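Local coordinates for protein aminotransferase, class I and II (PDB 5Z0Q) that binds pyridoxal-5'-phosphate, belongs to the class I and II aminotransferase family and forms a dimer, at residues 49-54 and 282-287; 39-44 and 362-367; 208-213 and 324-329. One frame throughout, in Å; residues are numbered along the deposited sequence.

Contact 1 of 3, residues 49-54 and 282-287; sequences DCIIDA and ASAAWR
In a close, roughly antiparallel helix pair, Ala284 of helix 276-288 faces Cys50, Ile51 and Ala54 of helix 49-59. The two axes approach to 8.2 Å and their directions differ by 150°. Ala284 is the centre of the meeting: Ala284 CB comes within 3.7 Å of Ala54 CB, and on the backbone side it rests 4.0 Å from Ile51 CA and close to the carbonyl of Cys50. One turn before Ala54, Cys50 directs SG toward the backbone of Ala284. Ile51 works alongside rather than head-on. Its CG1 lies anti to the carbonyl carbon (chi1 -64°), and the extended second torsion (176°) carries Ile51 CD1 onto the methyl of Ala285, 3.7 Å from Ala285 CB. That same alanine also touches Phe242, while Ile52, turned away from the pair, packs on Gly62 of the second subunit. The pair is a worked example of how alanines let helices approach closely: apart from the sulfur of Cys50, methyl meets methyl or backbone across the interface, with no clear hydrogen bond between the segments. Cohesion here is therefore mainly apolar, while Cys50 O still accepts the N-H of Ala54 within its own helix.

Contact 2 of 3, residues 39-44 and 362-367; sequences WIADTD and FVRFNF
Asn366 faces the loop that runs from Trp39 to Asp42, and its side chain touches that loop from base to tip. Asn366 CB lies 4.1 Å from Trp39 N. CB already points toward the loop, and CG, anti to the backbone N (chi1 -170°), carries the amide on to it, with ND2 ahead turned to both Ile40 O and Asp42 O. At the tip the amide divides its work. OD1 accepts from the backbone N-H of Gly368, just beyond the segment, while ND2 gives to both carbonyls. The bond from Asn366 ND2 to Asp42 O is 3.1 Å long, with an N-H...O angle of 144°, and ND2 stands well above the plane of that carbonyl. The bond from ND2 to Ile40 O is weak because it is strongly bent. Ala41, between the two acceptors, is the centre of an inverse gamma turn in which Asp42 N also reaches Ile40 O, at 2.8 Å. Lys26 NZ adds a second donor to Asp42 O.

Two residues earlier, on strand 362-364, Arg364 grips the start of the loop. Its chain bends at the third torsion, and Arg364 NH2 donates to Trp39 O at 3.1 Å in an almost straight bond (162°), with the oxygen in the guanidinium plane. Ala41 CB lies 3.5 Å from Arg364 NH2, and the alanine side chain is about 4 Å from the bound pyridoxal-5'-phosphate. The loop is thus pinned to the smaller sheet beside the cofactor, while Ile40 and Asp42 pack against Tyr66 and Gly65 of the second subunit. Chemically, three main-chain carbonyls of a largely buried loop receive side-chain donors, that to Ile40 O being weak and backed by the Asp42 N-H, and the cationic guanidinium would be expected to strengthen its bond to Trp39 O.

Contact 3 of 3, residues 208-213 and 324-329; sequences CDLVLE and ASFLGW
Leu210 lays its CD1 obliquely against the ring of Phe326, with Leu210 CD1 3.7 Å from Phe326 CD2 and 3.9 Å from Phe326 CE2. The leucine chain is extended beyond CG (chi2 179°), which sets CD1 at the ring and also close to the carbonyl oxygen of Ser325. The peptide bond between Ser325 and Phe326 is modelled cis. The ring also touches Asn366, and the side chain lies about 7 Å from the pyridoxal-5'-phosphate.

Main-chain atoms join the two segments next to this apolar overlap. Leu210 O receives a weak hydrogen bond from Ser325 N, 3.2 Å away and bent to 134°, and a CA-H...O contact from Ala324 CA at 3.3 Å. Val211 and Ala324 form a single beta bridge, their CA atoms 4.6 Å apart; a further backbone bond couples Leu212 to Glu323. In the fold this short pairing ties the loop after strand 200-204 of the large mixed sheet to the loop that leads into strand 329-331 of the smaller one. Just ahead of the first loop segment come Ile206 and His207, both part of the cofactor pocket.

Past the bridge, Leu212 turns its side chain toward Ser325. Leu212 CG and CD1 lie beside Ser325 OG, Leu212 CD1 being 4.0 Å from Ser325 CB, and an apolar branch thus packs against the serine. Helix 290-313 covers this region: Leu297 packs on Leu210, Leu300 on Ser325, and Arg304 on Leu212.

How the contacts relate
Along the chain, contact 2 encloses the others, beginning at 39-44 and ending at 362-367, while contacts 1 and 3 interleave: 49-54, 208-213, 282-287, 324-329. Contacts 2 and 3 are neighbours, their centres about 12 Å apart, because strand 362-364 lies next to strand 329-331 in the smaller sheet; Phe362 stacks on Trp329 there. Contact 1 is more distant, about 24 Å from contact 2 and about 22 Å from contact 3 between centres, yet a probable hydrogen bond from Trp286 NE1 to Asp209 OD2 connects it to contact 3. Contacts 2 and 3 thus border the cofactor region, contact 1 lies farther out, and contacts 1 and 2 both touch the second subunit.

Contact 1 of 3, residues 49-54 and 282-287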
loop_
_atom_site.group_PDB
_atom_site.type_symbol
_atom_site.label_atom_id
_atom_site.label_comp_id
_atom_site.label_asym_id
_atom_site.label_seq_id
_atom_site.Cartn_x
_atom_site.Cartn_y
_atom_site.Cartn_z
ATOM N N ASP A 49 6.884 23.126 -5.176
ATOM C CA ASP A 49 5.997 23.450 -6.289
ATOM C C ASP A 49 6.055 22.394 -7.383
ATOM O O ASP A 49 5.034 22.100 -8.015
ATOM C CB ASP A 49 6.345 24.825 -6.859
ATOM C CG ASP A 49 5.917 25.961 -5.948
ATOM O OD1 ASP A 49 4.908 25.804 -5.225
ATOM O OD2 ASP A 49 6.587 27.016 -5.960
ATOM N N CYS A 50 7.231 21.807 -7.615
ATOM C CA CYS A 50 7.348 20.775 -8.638
ATOM C C CYS A 50 6.542 19.533 -8.282
ATOM O O CYS A 50 6.006 18.869 -9.177
ATOM C CB CYS A 50 8.815 20.408 -8.850
ATOM S SG CYS A 50 9.661 19.858 -7.354
ATOM N N ILE A 51 6.445 19.203 -6.993
ATOM C CA ILE A 51 5.645 18.055 -6.578
ATOM C C ILE A 51 4.163 18.339 -6.785
ATOM O O ILE A 51 3.420 17.502 -7.313
ATOM C CB ILE A 51 5.947 17.689 -5.115
ATOM C CG1 ILE A 51 7.403 17.240 -4.962
ATOM C CG2 ILE A 51 4.996 16.608 -4.628
ATOM C CD1 ILE A 51 7.802 16.960 -3.529
ATOM N N ILE A 52 3.712 19.527 -6.378
ATOM C CA ILE A 52 2.297 19.865 -6.492
ATOM C C ILE A 52 1.895 20.015 -7.954
ATOM O O ILE A 52 0.837 19.526 -8.372
ATOM C CB ILE A 52 1.989 21.134 -5.677
ATOM C CG1 ILE A 52 2.218 20.868 -4.188
ATOM C CG2 ILE A 52 0.563 21.602 -5.926
ATOM C CD1 ILE A 52 1.916 22.048 -3.304
ATOM N N ASP A 53 2.728 20.680 -8.757
ATOM C CA ASP A 53 2.418 20.837 -10.176
ATOM C C ASP A 53 2.406 19.498 -10.900
ATOM O O ASP A 53 1.607 19.300 -11.823
ATOM C CB ASP A 53 3.416 21.789 -10.834
ATOM C CG ASP A 53 3.321 23.203 -10.286
ATOM O OD1 ASP A 53 2.519 23.431 -9.354
ATOM O OD2 ASP A 53 4.049 24.087 -10.789
ATOM N N ALA A 54 3.276 18.567 -10.501
ATOM C CA ALA A 54 3.264 17.246 -11.119
ATOM C C ALA A 54 2.011 16.472 -10.736
ATOM O O ALA A 54 1.428 15.771 -11.572
ATOM C CB ALA A 54 4.516 16.465 -10.724
ATOM N N ALA A 282 6.971 11.269 -6.074
ATOM C CA ALA A 282 8.330 10.846 -5.753
ATOM C C ALA A 282 9.295 11.170 -6.887
ATOM O O ALA A 282 10.459 11.505 -6.639
ATOM C CB ALA A 282 8.355 9.351 -5.437
ATOM N N SER A 283 8.831 11.069 -8.135
ATOM C CA SER A 283 9.679 11.431 -9.267
ATOM C C SER A 283 9.999 12.919 -9.254
ATOM O O SER A 283 11.169 13.312 -9.325
ATOM C CB SER A 283 9.004 11.035 -10.581
ATOM O OG SER A 283 9.014 9.629 -10.760
ATOM N N ALA A 284 8.969 13.763 -9.151
ATOM C CA ALA A 284 9.190 15.206 -9.142
ATOM C C ALA A 284 10.006 15.644 -7.933
ATOM O O ALA A 284 10.723 16.650 -8.003
ATOM C CB ALA A 284 7.851 15.943 -9.172
ATOM N N ALA A 285 9.913 14.909 -6.823
ATOM C CA ALA A 285 10.692 15.254 -5.639
ATOM C C ALA A 285 12.185 15.126 -5.911
ATOM O O ALA A 285 12.960 16.050 -5.640
ATOM C CB ALA A 285 10.280 14.367 -4.465
ATOM N N TRP A 286 12.606 13.987 -6.458
ATOM C CA TRP A 286 14.018 13.744 -6.718
ATOM C C TRP A 286 14.493 14.294 -8.055
ATOM O O TRP A 286 15.707 14.408 -8.260
ATOM C CB TRP A 286 14.314 12.241 -6.653
ATOM C CG TRP A 286 14.571 11.744 -5.264
ATOM C CD1 TRP A 286 14.831 12.501 -4.159
ATOM C CD2 TRP A 286 14.590 10.379 -4.830
ATOM N NE1 TRP A 286 15.014 11.691 -3.063
ATOM C CE2 TRP A 286 14.870 10.384 -3.448
ATOM C CE3 TRP A 286 14.398 9.152 -5.475
ATOM C CZ2 TRP A 286 14.963 9.211 -2.700
ATOM C CZ3 TRP A 286 14.492 7.989 -4.729
ATOM C CH2 TRP A 286 14.772 8.028 -3.358
ATOM N N ARG A 287 13.581 14.638 -8.966
ATOM C CA ARG A 287 13.999 15.148 -10.267
ATOM C C ARG A 287 14.252 16.651 -10.251
ATOM O O ARG A 287 15.255 17.114 -10.805
ATOM C CB ARG A 287 12.955 14.815 -11.339
ATOM C CG ARG A 287 13.509 14.842 -12.756
ATOM C CD ARG A 287 12.416 14.930 -13.815
ATOM N NE ARG A 287 11.493 13.799 -13.777
ATOM C CZ ARG A 287 10.229 13.880 -13.372
ATOM N NH1 ARG A 287 9.732 15.043 -12.970
ATOM N NH2 ARG A 287 9.459 12.800 -13.374
#

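Contact 2 of 3, residues 39-44 and 362-367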
loop_
_atom_site.group_PDB
_atom_site.type_symbol
_atom_site.label_atom_id
_atom_site.label_comp_id
_atom_site.label_asym_id
_atom_site.label_seq_id
_atom_site.Cartn_x
_atom_site.Cartn_y
_atom_site.Cartn_z
ATOM N N TRP A 39 5.716 15.464 17.695
ATOM C CA TRP A 39 6.017 14.052 17.915
ATOM C C TRP A 39 6.279 13.313 16.608
ATOM O O TRP A 39 7.437 13.003 16.315
ATOM C CB TRP A 39 4.889 13.401 18.725
ATOM C CG TRP A 39 3.523 13.499 18.100
ATOM C CD1 TRP A 39 2.791 14.633 17.893
ATOM C CD2 TRP A 39 2.724 12.414 17.613
ATOM N NE1 TRP A 39 1.593 14.322 17.299
ATOM C CE2 TRP A 39 1.526 12.965 17.118
ATOM C CE3 TRP A 39 2.907 11.030 17.542
ATOM C CZ2 TRP A 39 0.518 12.183 16.562
ATOM C CZ3 TRP A 39 1.906 10.254 16.992
ATOM C CH2 TRP A 39 0.726 10.832 16.509
ATOM N N ILE A 40 5.252 13.023 15.806
ATOM C CA ILE A 40 5.422 12.142 14.657
ATOM C C ILE A 40 6.354 12.786 13.636
ATOM O O ILE A 40 6.397 14.015 13.475
ATOM C CB ILE A 40 4.053 11.788 14.043
ATOM C CG1 ILE A 40 4.169 10.568 13.127
ATOM C CG2 ILE A 40 3.465 12.971 13.292
ATOM C CD1 ILE A 40 2.831 10.042 12.645
ATOM N N ALA A 41 7.123 11.944 12.943
ATOM C CA ALA A 41 8.254 12.400 12.135
ATOM C C ALA A 41 7.778 12.850 10.752
ATOM O O ALA A 41 7.964 12.181 9.733
ATOM C CB ALA A 41 9.306 11.305 12.037
ATOM N N ASP A 42 7.154 14.025 10.734
ATOM C CA ASP A 42 6.837 14.711 9.492
ATOM C C ASP A 42 6.867 16.208 9.755
ATOM O O ASP A 42 6.640 16.660 10.880
ATOM C CB ASP A 42 5.478 14.278 8.918
ATOM C CG ASP A 42 4.301 14.757 9.753
ATOM O OD1 ASP A 42 4.469 14.959 10.972
ATOM O OD2 ASP A 42 3.200 14.922 9.185
ATOM N N THR A 43 7.167 16.972 8.714
ATOM C CA THR A 43 7.263 18.415 8.853
ATOM C C THR A 43 5.935 19.078 8.506
ATOM O O THR A 43 5.062 18.486 7.866
ATOM C CB THR A 43 8.381 18.971 7.968
ATOM O OG1 THR A 43 8.106 18.671 6.594
ATOM C CG2 THR A 43 9.721 18.360 8.357
ATOM N N ASP A 44 5.787 20.325 8.953
ATOM C CA ASP A 44 4.616 21.134 8.649
ATOM C C ASP A 44 4.795 21.960 7.381
ATOM O O ASP A 44 4.065 22.937 7.178
ATOM C CB ASP A 44 4.288 22.050 9.830
ATOM C CG ASP A 44 3.983 21.277 11.100
ATOM O OD1 ASP A 44 3.420 20.166 11.002
ATOM O OD2 ASP A 44 4.305 21.781 12.196
ATOM N N PHE A 362 14.025 9.460 27.562
ATOM C CA PHE A 362 14.213 10.429 26.494
ATOM C C PHE A 362 12.874 10.834 25.888
ATOM O O PHE A 362 11.858 10.151 26.041
ATOM C CB PHE A 362 15.116 9.865 25.393
ATOM C CG PHE A 362 16.560 9.724 25.790
ATOM C CD1 PHE A 362 16.950 8.776 26.720
ATOM C CD2 PHE A 362 17.529 10.526 25.211
ATOM C CE1 PHE A 362 18.279 8.644 27.078
ATOM C CE2 PHE A 362 18.858 10.395 25.562
ATOM C CZ PHE A 362 19.233 9.455 26.498
ATOM N N VAL A 363 12.893 11.968 25.193
ATOM C CA VAL A 363 11.765 12.439 24.400
ATOM C C VAL A 363 12.299 12.907 23.053
ATOM O O VAL A 363 13.358 13.542 22.982
ATOM C CB VAL A 363 10.989 13.573 25.107
ATOM C CG1 VAL A 363 10.203 13.027 26.290
ATOM C CG2 VAL A 363 11.939 14.676 25.558
ATOM N N ARG A 364 11.576 12.584 21.984
ATOM C CA ARG A 364 11.986 12.980 20.645
ATOM C C ARG A 364 11.335 14.307 20.280
ATOM O O ARG A 364 10.111 14.450 20.361
ATOM C CB ARG A 364 11.630 11.904 19.616
ATOM C CG ARG A 364 12.425 12.023 18.322
ATOM C CD ARG A 364 12.093 10.914 17.337
ATOM N NE ARG A 364 10.736 11.032 16.812
ATOM C CZ ARG A 364 10.260 10.308 15.806
ATOM N NH1 ARG A 364 11.032 9.410 15.209
ATOM N NH2 ARG A 364 9.011 10.483 15.392
ATOM N N PHE A 365 12.158 15.274 19.881
ATOM C CA PHE A 365 11.712 16.626 19.573
ATOM C C PHE A 365 11.670 16.807 18.061
ATOM O O PHE A 365 12.690 16.638 17.382
ATOM C CB PHE A 365 12.645 17.656 20.213
ATOM C CG PHE A 365 12.060 19.038 20.316
ATOM C CD1 PHE A 365 11.829 19.799 19.182
ATOM C CD2 PHE A 365 11.763 19.585 21.552
ATOM C CE1 PHE A 365 11.297 21.069 19.278
ATOM C CE2 PHE A 365 11.233 20.856 21.652
ATOM C CZ PHE A 365 11.000 21.598 20.514
ATOM N N ASN A 366 10.500 17.159 17.536
ATOM C CA ASN A 366 10.324 17.418 16.110
ATOM C C ASN A 366 10.388 18.927 15.898
ATOM O O ASN A 366 9.409 19.640 16.136
ATOM C CB ASN A 366 9.005 16.835 15.611
ATOM C CG ASN A 366 8.881 16.867 14.096
ATOM O OD1 ASN A 366 9.530 17.667 13.419
ATOM N ND2 ASN A 366 8.040 15.992 13.556
ATOM N N PHE A 367 11.544 19.418 15.453
ATOM C CA PHE A 367 11.697 20.823 15.107
ATOM C C PHE A 367 11.553 21.067 13.608
ATOM O O PHE A 367 12.044 22.080 13.098
ATOM C CB PHE A 367 13.034 21.366 15.622
ATOM C CG PHE A 367 14.243 20.627 15.116
ATOM C CD1 PHE A 367 14.872 21.017 13.944
ATOM C CD2 PHE A 367 14.771 19.565 15.831
ATOM C CE1 PHE A 367 15.992 20.347 13.484
ATOM C CE2 PHE A 367 15.894 18.894 15.379
ATOM C CZ PHE A 367 16.504 19.285 14.205
#

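Contact 3 of 3, residues 208-213 and 324-329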
loop_
_atom_site.group_PDB
_atom_site.type_symbol
_atom_site.label_atom_id
_atom_site.label_comp_id
_atom_site.label_asym_id
_atom_site.label_seq_id
_atom_site.Cartn_x
_atom_site.Cartn_y
_atom_site.Cartn_z
ATOM N N CYS A 208 18.752 10.054 4.415
ATOM C CA CYS A 208 20.029 10.305 3.756
ATOM C C CYS A 208 20.088 11.674 3.088
ATOM O O CYS A 208 21.189 12.194 2.870
ATOM C CB CYS A 208 20.315 9.209 2.727
ATOM S SG CYS A 208 19.129 9.129 1.367
ATOM N N ASP A 209 18.945 12.270 2.762
ATOM C CA ASP A 209 18.925 13.586 2.137
ATOM C C ASP A 209 18.995 14.730 3.140
ATOM O O ASP A 209 19.138 15.885 2.725
ATOM C CB ASP A 209 17.663 13.754 1.281
ATOM C CG ASP A 209 17.647 12.842 0.071
ATOM O OD1 ASP A 209 18.737 12.504 -0.436
ATOM O OD2 ASP A 209 16.542 12.467 -0.377
ATOM N N LEU A 210 18.904 14.443 4.439
ATOM C CA LEU A 210 18.828 15.475 5.467
ATOM C C LEU A 210 20.124 15.604 6.263
ATOM O O LEU A 210 20.097 15.902 7.460
ATOM C CB LEU A 210 17.651 15.201 6.404
ATOM C CG LEU A 210 16.268 15.236 5.753
ATOM C CD1 LEU A 210 15.182 14.922 6.770
ATOM C CD2 LEU A 210 16.021 16.590 5.099
ATOM N N VAL A 211 21.266 15.394 5.615
ATOM C CA VAL A 211 22.559 15.550 6.273
ATOM C C VAL A 211 22.883 17.036 6.366
ATOM O O VAL A 211 22.923 17.739 5.351
ATOM C CB VAL A 211 23.658 14.789 5.521
ATOM C CG1 VAL A 211 25.006 15.003 6.191
ATOM C CG2 VAL A 211 23.319 13.307 5.447
ATOM N N LEU A 212 23.116 17.518 7.588
ATOM C CA LEU A 212 23.401 18.928 7.817
ATOM C C LEU A 212 24.875 19.223 8.045
ATOM O O LEU A 212 25.298 20.366 7.842
ATOM C CB LEU A 212 22.616 19.444 9.030
ATOM C CG LEU A 212 21.109 19.200 9.090
ATOM C CD1 LEU A 212 20.555 19.777 10.382
ATOM C CD2 LEU A 212 20.408 19.800 7.883
ATOM N N GLU A 213 25.657 18.237 8.464
ATOM C CA GLU A 213 27.044 18.492 8.827
ATOM C C GLU A 213 27.875 18.743 7.574
ATOM O O GLU A 213 27.832 17.936 6.637
ATOM C CB GLU A 213 27.607 17.312 9.618
ATOM C CG GLU A 213 28.631 17.705 10.672
ATOM C CD GLU A 213 28.022 18.501 11.816
ATOM O OE1 GLU A 213 26.785 18.461 11.984
ATOM O OE2 GLU A 213 28.782 19.167 12.551
ATOM N N ALA A 324 21.733 14.894 11.509
ATOM C CA ALA A 324 20.735 14.757 10.454
ATOM C C ALA A 324 19.382 15.200 10.986
ATOM O O ALA A 324 18.882 14.637 11.966
ATOM C CB ALA A 324 20.665 13.317 9.939
ATOM N N SER A 325 18.800 16.206 10.337
ATOM C CA SER A 325 17.473 16.699 10.674
ATOM C C SER A 325 16.437 15.581 10.537
ATOM O O SER A 325 16.643 14.597 9.821
ATOM C CB SER A 325 17.131 17.885 9.769
ATOM O OG SER A 325 17.487 19.107 10.390
ATOM N N PHE A 326 15.300 15.733 11.227
ATOM C CA PHE A 326 14.931 16.929 11.989
ATOM C C PHE A 326 14.519 16.612 13.423
ATOM O O PHE A 326 13.591 17.217 13.964
ATOM C CB PHE A 326 13.799 17.670 11.272
ATOM C CG PHE A 326 12.768 16.759 10.663
ATOM C CD1 PHE A 326 11.698 16.301 11.414
ATOM C CD2 PHE A 326 12.873 16.357 9.340
ATOM C CE1 PHE A 326 10.750 15.460 10.858
ATOM C CE2 PHE A 326 11.931 15.516 8.778
ATOM C CZ PHE A 326 10.867 15.067 9.538
ATOM N N LEU A 327 15.212 15.650 14.028
ATOM C CA LEU A 327 15.008 15.269 15.418
ATOM C C LEU A 327 16.360 14.858 15.984
ATOM O O LEU A 327 17.202 14.321 15.257
ATOM C CB LEU A 327 13.987 14.124 15.546
ATOM C CG LEU A 327 12.801 14.103 14.571
ATOM C CD1 LEU A 327 13.022 13.075 13.471
ATOM C CD2 LEU A 327 11.475 13.872 15.281
ATOM N N GLY A 328 16.579 15.105 17.275
ATOM C CA GLY A 328 15.601 15.661 18.194
ATOM C C GLY A 328 15.552 14.838 19.473
ATOM O O GLY A 328 14.507 14.724 20.107
ATOM N N TRP A 329 16.702 14.278 19.853
ATOM C CA TRP A 329 16.800 13.275 20.911
ATOM C C TRP A 329 17.280 13.944 22.196
ATOM O O TRP A 329 18.462 14.281 22.324
ATOM C CB TRP A 329 17.748 12.160 20.471
ATOM C CG TRP A 329 17.657 10.868 21.233
ATOM C CD1 TRP A 329 18.692 10.181 21.793
ATOM C CD2 TRP A 329 16.476 10.096 21.494
ATOM N NE1 TRP A 329 18.232 9.034 22.394
ATOM C CE2 TRP A 329 16.875 8.960 22.226
ATOM C CE3 TRP A 329 15.120 10.259 21.189
ATOM C CZ2 TRP A 329 15.970 7.990 22.653
ATOM C CZ3 TRP A 329 14.223 9.295 21.616
ATOM C CH2 TRP A 329 14.652 8.176 22.339
#